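Beta-lactamase (Escherichia coli, PDB 6PQ9) probably hydrolyses beta-lactam antibiotics to substituted beta-amino acids, as a class A beta-lactamase associated with antibiotic resistance. Local coordinates at residues 43-48 and 56-61; 119-124 and 138-143. The protein carries 1 engineered substitution. All blocks are in the same frame, centred on the assembly; numbering follows the deposited sequence.

Interaction 1: residues 43-48 and 56-61; sequences VGVAVL and LNVNEK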
# COMPACT_ATOMS: atom_id res chain seq x y z
N VAL A 43 10.92 -12.06 2.79
CA VAL A 43 9.52 -11.73 3.05
C VAL A 43 9.40 -11.13 4.44
O VAL A 43 9.79 -11.76 5.43
CB VAL A 43 8.63 -12.96 2.91
CG1 VAL A 43 7.17 -12.59 3.19
CG2 VAL A 43 8.79 -13.59 1.51
N GLY A 44 8.84 -9.92 4.51
CA GLY A 44 8.55 -9.26 5.78
C GLY A 44 7.05 -9.22 6.05
O GLY A 44 6.25 -8.92 5.16
N VAL A 45 6.68 -9.56 7.29
CA VAL A 45 5.29 -9.64 7.71
C VAL A 45 5.11 -8.80 8.96
O VAL A 45 6.00 -8.76 9.82
CB VAL A 45 4.84 -11.09 7.99
CG1 VAL A 45 3.32 -11.16 8.08
CG2 VAL A 45 5.36 -12.03 6.92
N ALA A 46 3.98 -8.11 9.05
CA ALA A 46 3.58 -7.49 10.31
C ALA A 46 2.06 -7.51 10.38
O ALA A 46 1.37 -7.33 9.37
CB ALA A 46 4.12 -6.07 10.46
N VAL A 47 1.56 -7.75 11.59
CA VAL A 47 0.14 -7.81 11.87
C VAL A 47 -0.10 -7.01 13.14
O VAL A 47 0.69 -7.09 14.09
CB VAL A 47 -0.37 -9.26 12.07
CG1 VAL A 47 -1.86 -9.25 12.32
CG2 VAL A 47 -0.02 -10.14 10.86
N LEU A 48 -1.19 -6.25 13.15
CA LEU A 48 -1.55 -5.43 14.30
C LEU A 48 -3.06 -5.49 14.47
O LEU A 48 -3.80 -5.08 13.57
CB LEU A 48 -1.09 -3.99 14.09
CG LEU A 48 -0.70 -3.21 15.33
CD1 LEU A 48 0.24 -4.07 16.14
CD2 LEU A 48 -0.05 -1.88 14.93
N LEU A 56 2.36 -9.28 15.59
CA LEU A 56 3.21 -10.33 15.03
C LEU A 56 4.16 -9.72 14.02
O LEU A 56 3.75 -8.92 13.17
CB LEU A 56 2.38 -11.44 14.38
CG LEU A 56 3.15 -12.58 13.71
CD1 LEU A 56 2.58 -13.92 14.05
CD2 LEU A 56 3.13 -12.41 12.20
N ASN A 57 5.44 -10.09 14.13
CA ASN A 57 6.48 -9.65 13.22
C ASN A 57 7.21 -10.86 12.68
O ASN A 57 7.39 -11.85 13.40
CB ASN A 57 7.51 -8.75 13.90
CG ASN A 57 6.95 -7.42 14.27
OD1 ASN A 57 5.79 -7.11 13.97
ND2 ASN A 57 7.77 -6.60 14.91
N VAL A 58 7.63 -10.78 11.42
CA VAL A 58 8.57 -11.73 10.83
C VAL A 58 9.51 -10.94 9.94
O VAL A 58 9.07 -10.14 9.11
CB VAL A 58 7.87 -12.84 10.02
CG1 VAL A 58 8.90 -13.81 9.45
CG2 VAL A 58 6.86 -13.58 10.86
N ASN A 59 10.82 -11.13 10.14
CA ASN A 59 11.86 -10.43 9.39
C ASN A 59 11.61 -8.92 9.40
O ASN A 59 11.65 -8.24 8.36
CB ASN A 59 11.95 -10.99 7.98
CG ASN A 59 12.25 -12.48 7.99
OD1 ASN A 59 13.06 -12.94 8.78
ND2 ASN A 59 11.59 -13.23 7.12
N GLU A 60 11.40 -8.38 10.60
CA GLU A 60 10.99 -6.99 10.75
C GLU A 60 12.15 -6.02 10.51
O GLU A 60 11.95 -4.92 9.99
CB GLU A 60 10.39 -6.79 12.15
CG GLU A 60 10.64 -5.43 12.76
CD GLU A 60 9.90 -4.32 12.02
OE1 GLU A 60 10.27 -3.13 12.19
OE2 GLU A 60 8.94 -4.64 11.28
N LYS A 61 13.37 -6.39 10.90
CA LYS A 61 14.52 -5.49 10.77
C LYS A 61 15.10 -5.66 9.38
O LYS A 61 16.07 -6.39 9.15
CB LYS A 61 15.56 -5.76 11.86
CG LYS A 61 15.00 -5.71 13.27
CD LYS A 61 16.09 -5.83 14.31
CE LYS A 61 15.54 -5.66 15.72
NZ LYS A 61 15.49 -6.96 16.46
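V45 and V58 form the apolar centre, standing alongside one another with their branches directed alike, CB of V45 4.0 Å from CB of V58. In V45 the branch CG2 stands anti to the carbonyl carbon and beside the backbone N, where it also reaches CB of V58. Next along the same face, V47 and L56 cross obliquely, the methyl CD2 of L56 meeting CG2 of V47 at 4.1 Å; CG1 of V45 comes near this same methyl. L28 and I32 of helix 25-37 pack on L56, while I288 and V292 of helix 278-297 touch V45 and V47, so two helices contribute to covering this face. The backbones beneath run antiparallel, their axes at 175°, and make the beta hairpin of strands 42-49 and 55-58 at one margin of the five-stranded sheet of the class A beta-lactamase fold; on its other side strand 42-49 bonds to strand 264-274. V45 and V58 are a hydrogen-bonded pair: V45 N gives to V58 O at 3.1 Å, and V58 N returns a bond to V45 O at 3.0 Å. V47 and L56 repeat the reciprocal pattern, V47 N reaching L56 O at 2.9 Å. Between these pairs sits the non-hydrogen-bonded pair A46 and N57, with CA of A46 3.2 Å from L56 O in a CA-H...O contact. A46 faces P185 and V189 of helix 185-196, on the sheet side turned from the valines. At the polar edge the chain leaves the strand at N59, in a left-handed backbone conformation. Its CG lies beside the backbone N (chi1 -58°), and ND2 donates to V43 O at 2.9 Å, nearly straight at 170°, with V43 O in the plane of the N59 amide.

Interaction 2: residues 119-124 and 138-143; sequences LSISEI and DILFRF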
# COMPACT_ATOMS: atom_id res chain seq x y z
N LEU A 119 -9.42 18.08 -13.63
CA LEU A 119 -9.87 16.87 -12.95
C LEU A 119 -10.00 17.15 -11.46
O LEU A 119 -9.14 17.80 -10.86
CB LEU A 119 -8.92 15.70 -13.16
CG LEU A 119 -8.65 15.31 -14.62
CD1 LEU A 119 -7.57 14.23 -14.68
CD2 LEU A 119 -9.94 14.85 -15.26
N SER A 120 -11.08 16.66 -10.88
CA SER A 120 -11.26 16.82 -9.45
C SER A 120 -10.24 15.98 -8.70
O SER A 120 -9.81 14.91 -9.17
CB SER A 120 -12.68 16.43 -9.04
OG SER A 120 -12.83 15.02 -9.00
N ILE A 121 -9.83 16.46 -7.53
CA ILE A 121 -8.91 15.69 -6.71
C ILE A 121 -9.51 14.33 -6.38
O ILE A 121 -8.81 13.30 -6.38
CB ILE A 121 -8.55 16.51 -5.45
CG1 ILE A 121 -7.81 17.78 -5.90
CG2 ILE A 121 -7.73 15.67 -4.48
CD1 ILE A 121 -7.64 18.85 -4.83
N SER A 122 -10.83 14.29 -6.17
CA SER A 122 -11.56 13.04 -6.00
C SER A 122 -11.24 12.04 -7.11
O SER A 122 -10.88 10.89 -6.84
CB SER A 122 -13.05 13.35 -5.95
OG SER A 122 -13.79 12.23 -5.51
N GLU A 123 -11.36 12.46 -8.37
CA GLU A 123 -11.14 11.52 -9.47
C GLU A 123 -9.67 11.10 -9.56
O GLU A 123 -9.37 9.94 -9.87
CB GLU A 123 -11.62 12.11 -10.80
CG GLU A 123 -11.46 11.12 -11.96
CD GLU A 123 -11.77 11.71 -13.33
OE1 GLU A 123 -12.42 12.77 -13.40
OE2 GLU A 123 -11.37 11.09 -14.34
N ILE A 124 -8.74 12.02 -9.31
CA ILE A 124 -7.32 11.67 -9.33
C ILE A 124 -6.98 10.71 -8.19
O ILE A 124 -6.19 9.78 -8.36
CB ILE A 124 -6.44 12.93 -9.28
CG1 ILE A 124 -6.81 13.90 -10.41
CG2 ILE A 124 -4.96 12.56 -9.35
CD1 ILE A 124 -6.43 15.33 -10.14
N ASP A 138 1.95 10.96 -9.33
CA ASP A 138 2.88 12.08 -9.43
C ASP A 138 2.17 13.42 -9.45
O ASP A 138 2.69 14.40 -8.90
CB ASP A 138 3.75 11.91 -10.67
CG ASP A 138 4.74 10.77 -10.52
OD1 ASP A 138 4.79 10.16 -9.42
OD2 ASP A 138 5.48 10.50 -11.48
N ILE A 139 0.98 13.48 -10.06
CA ILE A 139 0.15 14.67 -9.95
C ILE A 139 -0.09 15.03 -8.48
O ILE A 139 0.06 16.19 -8.07
CB ILE A 139 -1.18 14.46 -10.70
CG1 ILE A 139 -0.94 14.44 -12.21
CG2 ILE A 139 -2.21 15.53 -10.32
CD1 ILE A 139 -2.04 13.73 -12.97
N LEU A 140 -0.45 14.03 -7.66
CA LEU A 140 -0.74 14.32 -6.26
C LEU A 140 0.53 14.65 -5.47
O LEU A 140 0.46 15.43 -4.52
CB LEU A 140 -1.48 13.14 -5.62
CG LEU A 140 -2.88 12.90 -6.19
CD1 LEU A 140 -3.48 11.63 -5.63
CD2 LEU A 140 -3.81 14.10 -5.95
N PHE A 141 1.68 14.06 -5.82
CA PHE A 141 2.93 14.44 -5.16
C PHE A 141 3.20 15.91 -5.36
O PHE A 141 3.56 16.62 -4.42
CB PHE A 141 4.11 13.62 -5.69
CG PHE A 141 4.46 12.41 -4.85
CD1 PHE A 141 4.67 12.53 -3.47
CD2 PHE A 141 4.59 11.16 -5.44
CE1 PHE A 141 4.99 11.40 -2.70
CE2 PHE A 141 4.91 10.04 -4.68
CZ PHE A 141 5.11 10.17 -3.30
N ARG A 142 3.04 16.38 -6.61
CA ARG A 142 3.16 17.80 -6.91
C ARG A 142 2.20 18.62 -6.07
O ARG A 142 2.56 19.69 -5.57
CB ARG A 142 2.92 18.04 -8.40
CG ARG A 142 4.13 17.78 -9.27
CD ARG A 142 3.76 17.39 -10.69
NE ARG A 142 3.61 18.56 -11.56
CZ ARG A 142 4.53 18.98 -12.44
NH1 ARG A 142 4.30 20.05 -13.20
NH2 ARG A 142 5.69 18.33 -12.55
N PHE A 143 0.97 18.12 -5.89
CA PHE A 143 -0.05 18.87 -5.16
C PHE A 143 0.35 19.08 -3.70
O PHE A 143 0.10 20.14 -3.14
CB PHE A 143 -1.40 18.17 -5.26
CG PHE A 143 -2.51 18.88 -4.53
CD1 PHE A 143 -2.91 20.16 -4.92
CD2 PHE A 143 -3.16 18.29 -3.46
CE1 PHE A 143 -3.94 20.83 -4.25
CE2 PHE A 143 -4.20 18.95 -2.78
CZ PHE A 143 -4.58 20.24 -3.18
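E123 N donates to S120 OG at 3.0 Å, with 157° at the hydrogen, an N-cap bond that closes the first turn of the helix from which I121 and I124 reach L140 and F143. The contact thus joins the start of helix 121-130 to helix 134-144 in the all-helical domain of the class A beta-lactamase fold. No hydrogen bond crosses it; the evidence is purely apolar side-chain contact. In I124, CG1 lies beside the backbone N (chi1 -55°), and the other branch, CG2, stands anti to that N. This one methyl carries most of the meeting: it lies 3.8 Å from CG of L140 and 3.9 Å from CD2 of L140. The I124 and L140 side chains run alongside each other, each heading toward the other's backbone. On the I139 side, CG2 of I124 also lies 4.2 Å from CG2 of I139. L74 and V78 of helix 70-85 pack against L140, placing the leucine between that helix and I124. Further along, I121 and F143 cross at about a right angle. K81 makes a cation-pi contact with the F143 ring. The isoleucine comes to this ring obliquely with its terminal methyl, CD1 of I121 lying 3.7 Å from CZ of F143 and 4.0 Å from CE2 of F143.

Overall arrangement
Interaction 1 closes before interaction 2 opens along the chain, and the two lie on opposite sides of its centre, about 32 Å apart between centres and about 21 Å between nearest atoms. They share no strand or helix. Interaction 1 is a hairpin at the margin of the five-stranded sheet, covered on its valine face by helices 25-37 and 278-297 and on the A46 face by helix 185-196; interaction 2 packs two helices beside helix 70-85. In class A enzymes the active site lies between the sheet-based and all-helical domains, so each contact belongs to the body of one domain bordering that cleft. The family's SDN motif follows helix 121-130, between the segments of interaction 2.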